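Local coordinates for capsid fiber protein (PDB 6QYY) that builds the head fibers of bacteriophage phi29, here as the three-chain N-terminal base that probably helps fix each fiber to the capsid, at residues T6-S11 and D25-I30; R17-S22 and Y41-D46; A34-P39 and N76-K81. All coordinates share one frame; numbering follows the deposited sequence.

Overall arrangement
Contacts 1 and 2 lie in the same mixed sheet, their centres about 11 Å apart, and meet where strand 28-32 pairs with strand 18-23. Contact 1 is the parallel pairing of strands 3-9 and 28-32; contact 2 adds the short strand 41-42 as an outermost strand within this chain. Along the chain their segments alternate. Contact 3, centred about 12 Å from contact 2 and about 21 Å from contact 1, brings the loop between strands 28-32 and 41-42 against strand 76-79 of the second, antiparallel sheet; P39 and T79 both touch L18 of contact 2. The chain is thus two joined beta-sheets without helix, in a fiber base built from three such copies.

Contact 1: T6-S11 and D25-I30; sequences TARAKS and DDIIEI
T6 meets I27 at the start of the pairing: the T6 methyl CG2 lies 4.3 Å from I27 CD1. The ethyl branch of I27 is swung anti to its backbone N (chi1 -161°), and CD1 goes on to rest against the A7-R8 peptide. A7 turns its CB to the face that also carries I30, where it sits 3.9 Å from I30 CG2. Its CA makes a weak C-H contact with I28 O, the carbonyl that takes the next real bond.

R8 makes two of the three backbone bonds. Its N donates to I28 O at 3.0 Å, and its O receives I30 N at 2.9 Å, so one residue grips both neighbours of E29. E29 CA also approaches R8 O closely, as a C-H contact. The R8 side chain leaves by the other face, with E29; I27 CG2 lies at the edge of the guanidinium, whose NH1 is held by G50 O. A9 returns to the A7 face, its CB looser against I30 CG1 at 4.4 Å. Past the strand, K10 N closes the series with a bond to I30 O of 2.9 Å. The K10 and E29 side chains cross at about a right angle: E29 OE2 lies 3.3 Å from K10 CB, whereas K10 NZ stays 5.4 Å from E29 OE2, too far for a salt bridge.

Strand 52-57 flanks the other edge of 3-9, and strand 18-23 that of 28-32. Bonds fanning from one residue to the two neighbours of its partner are the signature of parallel strands, here inside a mixed sheet.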
loop_
_atom_site.group_PDB
_atom_site.type_symbol
_atom_site.label_atom_id
_atom_site.label_comp_id
_atom_site.label_asym_id
_atom_site.label_seq_id
_atom_site.Cartn_x
_atom_site.Cartn_y
_atom_site.Cartn_z
ATOM N N THR A 6 2.756 -18.831 9.464
ATOM C CA THR A 6 1.799 -19.747 10.065
ATOM C C THR A 6 1.071 -19.047 11.202
ATOM O O THR A 6 1.668 -18.279 11.966
ATOM C CB THR A 6 2.510 -21.014 10.547
ATOM O OG1 THR A 6 2.979 -21.724 9.392
ATOM C CG2 THR A 6 1.550 -21.932 11.335
ATOM N N ALA A 7 -0.233 -19.280 11.274
ATOM C CA ALA A 7 -1.075 -18.702 12.303
ATOM C C ALA A 7 -1.989 -19.794 12.830
ATOM O O ALA A 7 -2.138 -20.854 12.221
ATOM C CB ALA A 7 -1.889 -17.527 11.751
ATOM N N ARG A 8 -2.605 -19.526 13.970
ATOM C CA ARG A 8 -3.620 -20.406 14.530
ATOM C C ARG A 8 -4.931 -19.638 14.559
ATOM O O ARG A 8 -4.959 -18.469 14.941
ATOM C CB ARG A 8 -3.234 -20.883 15.942
ATOM C CG ARG A 8 -4.200 -21.898 16.523
ATOM C CD ARG A 8 -3.707 -22.480 17.851
ATOM N NE ARG A 8 -2.332 -22.990 17.809
ATOM C CZ ARG A 8 -1.987 -24.224 17.445
ATOM N NH1 ARG A 8 -2.910 -25.095 17.060
ATOM N NH2 ARG A 8 -0.713 -24.588 17.459
ATOM N N ALA A 9 -6.013 -20.282 14.135
ATOM C CA ALA A 9 -7.323 -19.649 14.191
ATOM C C ALA A 9 -7.812 -19.645 15.631
ATOM O O ALA A 9 -7.958 -20.707 16.243
ATOM C CB ALA A 9 -8.309 -20.390 13.291
ATOM N N LYS A 10 -8.071 -18.463 16.178
ATOM C CA LYS A 10 -8.587 -18.402 17.538
ATOM C C LYS A 10 -10.100 -18.556 17.598
ATOM O O LYS A 10 -10.644 -18.830 18.672
ATOM C CB LYS A 10 -8.127 -17.103 18.213
ATOM C CG LYS A 10 -9.090 -15.949 18.209
ATOM C CD LYS A 10 -8.619 -14.935 19.253
ATOM C CE LYS A 10 -9.594 -13.781 19.427
ATOM N NZ LYS A 10 -9.282 -12.957 20.637
ATOM N N SER A 11 -10.777 -18.416 16.466
ATOM C CA SER A 11 -12.181 -18.747 16.316
ATOM C C SER A 11 -12.366 -19.138 14.860
ATOM O O SER A 11 -11.459 -18.965 14.044
ATOM C CB SER A 11 -13.077 -17.577 16.711
ATOM O OG SER A 11 -12.606 -16.387 16.110
ATOM N N ASP A 25 -0.285 -17.645 21.986
ATOM C CA ASP A 25 0.809 -18.252 22.745
ATOM C C ASP A 25 1.883 -18.724 21.768
ATOM O O ASP A 25 1.722 -19.748 21.101
ATOM C CB ASP A 25 0.292 -19.400 23.604
ATOM C CG ASP A 25 0.939 -19.435 24.975
ATOM O OD1 ASP A 25 0.208 -19.568 25.981
ATOM O OD2 ASP A 25 2.182 -19.318 25.046
ATOM N N ASP A 26 2.986 -17.973 21.684
ATOM C CA ASP A 26 4.097 -18.269 20.776
ATOM C C ASP A 26 3.658 -18.315 19.313
ATOM O O ASP A 26 4.350 -18.897 18.473
ATOM C CB ASP A 26 4.791 -19.586 21.145
ATOM C CG ASP A 26 5.877 -19.403 22.172
ATOM O OD1 ASP A 26 5.778 -18.456 22.977
ATOM O OD2 ASP A 26 6.831 -20.212 22.176
ATOM N N ILE A 27 2.522 -17.706 18.978
ATOM C CA ILE A 27 2.000 -17.767 17.619
ATOM C C ILE A 27 1.022 -16.622 17.433
ATOM O O ILE A 27 0.396 -16.156 18.394
ATOM C CB ILE A 27 1.339 -19.140 17.338
ATOM C CG1 ILE A 27 1.226 -19.378 15.835
ATOM C CG2 ILE A 27 -0.031 -19.263 18.052
ATOM C CD1 ILE A 27 0.951 -20.813 15.485
ATOM N N ILE A 28 0.916 -16.142 16.190
ATOM C CA ILE A 28 -0.108 -15.173 15.823
ATOM C C ILE A 28 -1.419 -15.910 15.686
ATOM O O ILE A 28 -1.473 -16.997 15.103
ATOM C CB ILE A 28 0.242 -14.448 14.509
ATOM C CG1 ILE A 28 1.362 -13.450 14.722
ATOM C CG2 ILE A 28 -0.967 -13.681 13.975
ATOM C CD1 ILE A 28 1.022 -12.310 15.700
ATOM N N GLU A 29 -2.479 -15.340 16.239
ATOM C CA GLU A 29 -3.806 -15.891 16.044
ATOM C C GLU A 29 -4.582 -15.012 15.071
ATOM O O GLU A 29 -4.363 -13.801 14.996
ATOM C CB GLU A 29 -4.534 -16.049 17.387
ATOM C CG GLU A 29 -3.806 -17.037 18.297
ATOM C CD GLU A 29 -4.589 -17.428 19.541
ATOM O OE1 GLU A 29 -4.405 -18.567 20.032
ATOM O OE2 GLU A 29 -5.375 -16.592 20.037
ATOM N N ILE A 30 -5.434 -15.641 14.270
ATOM C CA ILE A 30 -6.314 -14.914 13.370
ATOM C C ILE A 30 -7.755 -15.150 13.798
ATOM O O ILE A 30 -8.099 -16.175 14.404
ATOM C CB ILE A 30 -6.117 -15.326 11.895
ATOM C CG1 ILE A 30 -6.372 -16.817 11.721
ATOM C CG2 ILE A 30 -4.716 -14.934 11.380
ATOM C CD1 ILE A 30 -6.459 -17.245 10.242
#

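Contact 2: R17-S22 and Y41-D46; sequences RLLAYS and YVAVKD. With SO4 (sulfate ion), chain G.
R17 and A43 open the backbone pairing, A43 N donating to R17 O at 2.8 Å. Two residues on, L19 and Y41 form an antiparallel hydrogen-bonded pair: L19 N reaches Y41 O at 2.8 Å and Y41 N returns to L19 O at 3.2 Å. L18 and V42 make the non-hydrogen-bonded pair between, with W63 against both side chains. This is how the two-residue strand 41-42 attaches to the edge of strand 18-23 and becomes an outermost strand of the mixed sheet within the chain; on its other edge 18-23 pairs with 28-32.

Apolar packing falls on the L19-Y41 face. L19 brings its branched end against the V42-A43 peptide, CD1 lying 3.6 Å from A43 N and 3.9 Å from A43 CB. Farther along, Y21 and Y41 lie side by side, pointing the same way. With CG anti to the backbone N (chi1 -157°), the start of the Y41 ring lies beside the Y21 hydroxyl, Y41 CG 3.6 Å from Y21 OH. The same hydroxyl comes within 3.1 Å of Y41 CB. That buried Y21 OH finds no polar partner in the model, whereas Y41 OH receives Y58 N. Each ring is also met edge-to-face, Y21 with F5 and Y41 with W63.

A sulfate, probably from the crystallisation liquor, sits beside the loop that follows A43. K45 N donates to sulfate O4 at 2.8 Å. The bond from V44 N to that oxygen is so short that its detail is doubtful. On another side, sulfate O1 touches L19 CD1.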
loop_
_atom_site.group_PDB
_atom_site.type_symbol
_atom_site.label_atom_id
_atom_site.label_comp_id
_atom_site.label_asym_id
_atom_site.label_seq_id
_atom_site.Cartn_x
_atom_site.Cartn_y
_atom_site.Cartn_z
ATOM N N ARG A 17 -13.455 -13.406 4.339
ATOM C CA ARG A 17 -13.803 -12.544 5.454
ATOM C C ARG A 17 -12.575 -11.779 5.921
ATOM O O ARG A 17 -11.437 -12.255 5.817
ATOM C CB ARG A 17 -14.396 -13.348 6.608
ATOM C CG ARG A 17 -15.597 -14.189 6.201
ATOM C CD ARG A 17 -16.793 -13.320 5.870
ATOM N NE ARG A 17 -17.952 -14.126 5.479
ATOM C CZ ARG A 17 -18.854 -14.597 6.332
ATOM N NH1 ARG A 17 -18.732 -14.351 7.627
ATOM N NH2 ARG A 17 -19.879 -15.318 5.891
ATOM N N LEU A 18 -12.816 -10.570 6.406
ATOM C CA LEU A 18 -11.733 -9.725 6.885
ATOM C C LEU A 18 -11.159 -10.288 8.178
ATOM O O LEU A 18 -11.894 -10.830 9.010
ATOM C CB LEU A 18 -12.244 -8.300 7.126
ATOM C CG LEU A 18 -12.859 -7.664 5.873
ATOM C CD1 LEU A 18 -13.754 -6.481 6.273
ATOM C CD2 LEU A 18 -11.772 -7.249 4.877
ATOM N N LEU A 19 -9.843 -10.150 8.344
ATOM C CA LEU A 19 -9.122 -10.765 9.453
ATOM C C LEU A 19 -8.429 -9.730 10.333
ATOM O O LEU A 19 -7.967 -8.678 9.862
ATOM C CB LEU A 19 -8.056 -11.743 8.959
ATOM C CG LEU A 19 -8.485 -12.953 8.142
ATOM C CD1 LEU A 19 -7.229 -13.689 7.642
ATOM C CD2 LEU A 19 -9.385 -13.860 8.985
ATOM N N ALA A 20 -8.363 -10.065 11.617
ATOM C CA ALA A 20 -7.554 -9.378 12.614
ATOM C C ALA A 20 -6.443 -10.313 13.086
ATOM O O ALA A 20 -6.693 -11.486 13.388
ATOM C CB ALA A 20 -8.408 -8.942 13.812
ATOM N N TYR A 21 -5.228 -9.789 13.177
ATOM C CA TYR A 21 -4.135 -10.547 13.759
ATOM C C TYR A 21 -4.050 -10.233 15.245
ATOM O O TYR A 21 -4.212 -9.080 15.655
ATOM C CB TYR A 21 -2.817 -10.200 13.078
ATOM C CG TYR A 21 -2.752 -10.549 11.621
ATOM C CD1 TYR A 21 -3.629 -11.473 11.062
ATOM C CD2 TYR A 21 -1.813 -9.941 10.791
ATOM C CE1 TYR A 21 -3.544 -11.807 9.697
ATOM C CE2 TYR A 21 -1.721 -10.275 9.452
ATOM C CZ TYR A 21 -2.583 -11.193 8.907
ATOM O OH TYR A 21 -2.470 -11.505 7.571
ATOM N N SER A 22 -3.783 -11.256 16.052
ATOM C CA SER A 22 -3.701 -11.023 17.487
ATOM C C SER A 22 -2.617 -11.905 18.081
ATOM O O SER A 22 -2.198 -12.907 17.492
ATOM C CB SER A 22 -5.048 -11.262 18.182
ATOM O OG SER A 22 -5.336 -12.643 18.252
ATOM N N TYR A 41 -5.927 -8.071 7.465
ATOM C CA TYR A 41 -5.811 -8.736 6.173
ATOM C C TYR A 41 -7.166 -9.370 5.858
ATOM O O TYR A 41 -8.189 -8.971 6.424
ATOM C CB TYR A 41 -4.636 -9.736 6.164
ATOM C CG TYR A 41 -4.146 -9.999 4.733
ATOM C CD1 TYR A 41 -3.692 -8.945 3.935
ATOM C CD2 TYR A 41 -4.186 -11.272 4.175
ATOM C CE1 TYR A 41 -3.280 -9.164 2.614
ATOM C CE2 TYR A 41 -3.776 -11.502 2.855
ATOM C CZ TYR A 41 -3.328 -10.442 2.082
ATOM O OH TYR A 41 -2.919 -10.659 0.776
ATOM N N VAL A 42 -7.177 -10.341 4.942
ATOM C CA VAL A 42 -8.392 -10.984 4.460
ATOM C C VAL A 42 -8.113 -12.472 4.265
ATOM O O VAL A 42 -7.007 -12.876 3.890
ATOM C CB VAL A 42 -8.902 -10.330 3.153
ATOM C CG1 VAL A 42 -7.851 -10.453 2.038
ATOM C CG2 VAL A 42 -10.240 -10.924 2.720
ATOM N N ALA A 43 -9.113 -13.302 4.545
ATOM C CA ALA A 43 -8.944 -14.743 4.414
ATOM C C ALA A 43 -9.316 -15.165 3.002
ATOM O O ALA A 43 -10.229 -14.612 2.387
ATOM C CB ALA A 43 -9.802 -15.519 5.429
ATOM N N VAL A 44 -8.593 -16.139 2.472
ATOM C CA VAL A 44 -9.013 -16.765 1.225
ATOM C C VAL A 44 -9.349 -18.229 1.405
ATOM O O VAL A 44 -9.622 -18.919 0.415
ATOM C CB VAL A 44 -7.973 -16.586 0.105
ATOM C CG1 VAL A 44 -7.746 -15.104 -0.145
ATOM C CG2 VAL A 44 -6.683 -17.303 0.480
ATOM N N LYS A 45 -9.307 -18.731 2.630
ATOM C CA LYS A 45 -9.754 -20.086 2.914
ATOM C C LYS A 45 -10.439 -20.115 4.268
ATOM O O LYS A 45 -10.367 -19.171 5.058
ATOM C CB LYS A 45 -8.604 -21.097 2.862
ATOM C CG LYS A 45 -7.408 -20.794 3.736
ATOM C CD LYS A 45 -6.218 -21.671 3.287
ATOM C CE LYS A 45 -4.911 -21.269 3.959
ATOM N NZ LYS A 45 -3.696 -21.679 3.184
ATOM N N ASP A 46 -11.121 -21.217 4.514
ATOM C CA ASP A 46 -11.860 -21.445 5.745
ATOM C C ASP A 46 -10.956 -22.200 6.721
ATOM O O ASP A 46 -10.332 -23.193 6.339
ATOM C CB ASP A 46 -13.117 -22.259 5.411
ATOM C CG ASP A 46 -14.082 -22.401 6.577
ATOM O OD1 ASP A 46 -13.733 -23.065 7.582
ATOM O OD2 ASP A 46 -15.231 -21.914 6.453
HETATM S S SO4 G . -6.144 -17.475 5.070
HETATM O O1 SO4 G . -5.732 -16.064 5.254
HETATM O O2 SO4 G . -4.958 -18.255 4.653
HETATM O O3 SO4 G . -6.671 -18.025 6.343
HETATM O O4 SO4 G . -7.191 -17.541 4.024
#

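Contact 3: A34-P39 and N76-K81; sequences AENTIP and NLTTGK
N36 and T79 make the central bond: N36 N points almost straight at T79 O, 2.8 Å away with an N-H...O angle of 176°. A water sits beside it, donating to both T79 O and N36 OD1, so the same carbonyl is gripped twice. T79 replies from its side chain, OG1 donating to T37 O at 2.8 Å. With that hydroxyl beside the backbone N (chi1 -54°), the other branch, CG2, lies against A34 O at 3.3 Å. P39 CD slides past the T79 hydroxyl, and T78 OG1, itself bonded to T93 O, lies beside N36 CA.

At the exposed border, E35 and K81 cross obliquely, the E35 carboxylate lying against the CD-CE part of the K81 chain. E35 OE1 and OE2 both stand 3.1 Å from K81 CE, while K81 NZ remains 4.4 Å from E35 OE1, beyond a salt bridge; the opposite charges may still attract.

Behind these contacts stands a type II turn from A34 to T37. T37 N closes it on A34 O at 3.2 Å, and T37 OG1 doubles that closure with a 2.6 Å bond to the same oxygen, both arriving from one face of its plane. E35, with psi 139°, turns the E35-N36 peptide as a type II turn requires, and the N-H of that peptide faces T79 O; N36 follows with a positive phi. Past the turn, P39 packs on L18 and F95.

The arrangement is a type II beta turn in the loop between strands 28-32 and 41-42 of the mixed sheet, docked on the end of strand 76-79 of the antiparallel sheet.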
loop_
_atom_site.group_PDB
_atom_site.type_symbol
_atom_site.label_atom_id
_atom_site.label_comp_id
_atom_site.label_asym_id
_atom_site.label_seq_id
_atom_site.Cartn_x
_atom_site.Cartn_y
_atom_site.Cartn_z
ATOM N N ALA A 34 -13.119 -7.307 13.930
ATOM C CA ALA A 34 -14.280 -6.827 14.664
ATOM C C ALA A 34 -15.025 -5.754 13.869
ATOM O O ALA A 34 -14.438 -5.005 13.082
ATOM C CB ALA A 34 -13.861 -6.272 16.030
ATOM N N GLU A 35 -16.331 -5.683 14.094
ATOM C CA GLU A 35 -17.174 -4.706 13.417
ATOM C C GLU A 35 -16.674 -3.278 13.650
ATOM O O GLU A 35 -16.242 -2.926 14.749
ATOM C CB GLU A 35 -18.609 -4.860 13.915
ATOM C CG GLU A 35 -19.615 -4.024 13.176
ATOM C CD GLU A 35 -21.010 -4.184 13.737
ATOM O OE1 GLU A 35 -21.147 -4.800 14.816
ATOM O OE2 GLU A 35 -21.967 -3.704 13.096
ATOM N N ASN A 36 -16.707 -2.471 12.582
ATOM C CA ASN A 36 -16.266 -1.074 12.547
ATOM C C ASN A 36 -14.774 -0.885 12.843
ATOM O O ASN A 36 -14.356 0.205 13.236
ATOM C CB ASN A 36 -17.103 -0.207 13.498
ATOM C CG ASN A 36 -18.557 -0.168 13.098
ATOM O OD1 ASN A 36 -18.892 0.203 11.972
ATOM N ND2 ASN A 36 -19.430 -0.586 14.004
ATOM N N THR A 37 -13.936 -1.899 12.645
ATOM C CA THR A 37 -12.501 -1.719 12.803
ATOM C C THR A 37 -11.806 -1.849 11.451
ATOM O O THR A 37 -12.379 -2.344 10.476
ATOM C CB THR A 37 -11.908 -2.729 13.793
ATOM O OG1 THR A 37 -11.986 -4.049 13.239
ATOM C CG2 THR A 37 -12.667 -2.696 15.102
ATOM N N ILE A 38 -10.563 -1.385 11.400
ATOM C CA ILE A 38 -9.736 -1.564 10.207
ATOM C C ILE A 38 -9.155 -2.973 10.233
ATOM O O ILE A 38 -8.451 -3.333 11.188
ATOM C CB ILE A 38 -8.613 -0.519 10.127
ATOM C CG1 ILE A 38 -9.169 0.904 10.245
ATOM C CG2 ILE A 38 -7.796 -0.729 8.850
ATOM C CD1 ILE A 38 -10.025 1.344 9.074
ATOM N N PRO A 39 -9.406 -3.791 9.218
ATOM C CA PRO A 39 -8.860 -5.147 9.216
ATOM C C PRO A 39 -7.358 -5.137 9.005
ATOM O O PRO A 39 -6.775 -4.185 8.476
ATOM C CB PRO A 39 -9.573 -5.814 8.033
ATOM C CG PRO A 39 -9.853 -4.687 7.099
ATOM C CD PRO A 39 -10.189 -3.507 8.003
ATOM N N ASN A 76 -18.169 3.585 0.312
ATOM C CA ASN A 76 -17.070 3.377 1.236
ATOM C C ASN A 76 -17.421 2.273 2.222
ATOM O O ASN A 76 -18.566 2.162 2.667
ATOM C CB ASN A 76 -16.747 4.666 1.978
ATOM C CG ASN A 76 -16.434 5.792 1.039
ATOM O OD1 ASN A 76 -15.464 5.713 0.287
ATOM N ND2 ASN A 76 -17.245 6.847 1.066
ATOM N N LEU A 77 -16.420 1.468 2.569
ATOM C CA LEU A 77 -16.626 0.207 3.268
ATOM C C LEU A 77 -15.834 0.142 4.563
ATOM O O LEU A 77 -14.704 0.640 4.639
ATOM C CB LEU A 77 -16.204 -0.973 2.378
ATOM C CG LEU A 77 -16.968 -1.090 1.065
ATOM C CD1 LEU A 77 -16.468 -2.293 0.268
ATOM C CD2 LEU A 77 -18.477 -1.224 1.314
ATOM N N THR A 78 -16.426 -0.521 5.561
ATOM C CA THR A 78 -15.788 -0.902 6.818
ATOM C C THR A 78 -16.168 -2.344 7.143
ATOM O O THR A 78 -16.931 -2.986 6.420
ATOM C CB THR A 78 -16.217 0.023 7.968
ATOM O OG1 THR A 78 -15.374 -0.208 9.111
ATOM C CG2 THR A 78 -17.664 -0.264 8.351
ATOM N N THR A 79 -15.635 -2.852 8.249
ATOM C CA THR A 79 -15.957 -4.202 8.688
ATOM C C THR A 79 -17.359 -4.253 9.291
ATOM O O THR A 79 -17.707 -3.432 10.145
ATOM C CB THR A 79 -14.931 -4.665 9.719
ATOM O OG1 THR A 79 -13.619 -4.516 9.178
ATOM C CG2 THR A 79 -15.155 -6.124 10.085
ATOM N N GLY A 80 -18.167 -5.208 8.839
ATOM C CA GLY A 80 -19.467 -5.497 9.426
ATOM C C GLY A 80 -19.422 -6.673 10.383
ATOM O O GLY A 80 -18.397 -6.949 11.019
ATOM N N LYS A 81 -20.553 -7.371 10.503
ATOM C CA LYS A 81 -20.622 -8.578 11.325
ATOM C C LYS A 81 -19.870 -9.739 10.668
ATOM O O LYS A 81 -19.852 -9.878 9.442
ATOM C CB LYS A 81 -22.074 -8.997 11.540
ATOM C CG LYS A 81 -23.032 -7.892 11.952
ATOM C CD LYS A 81 -22.548 -7.129 13.163
ATOM C CE LYS A 81 -23.664 -6.253 13.750
ATOM N NZ LYS A 81 -24.886 -7.016 14.107
HETATM O O HOH W 1 -20.050 -1.674 10.406
#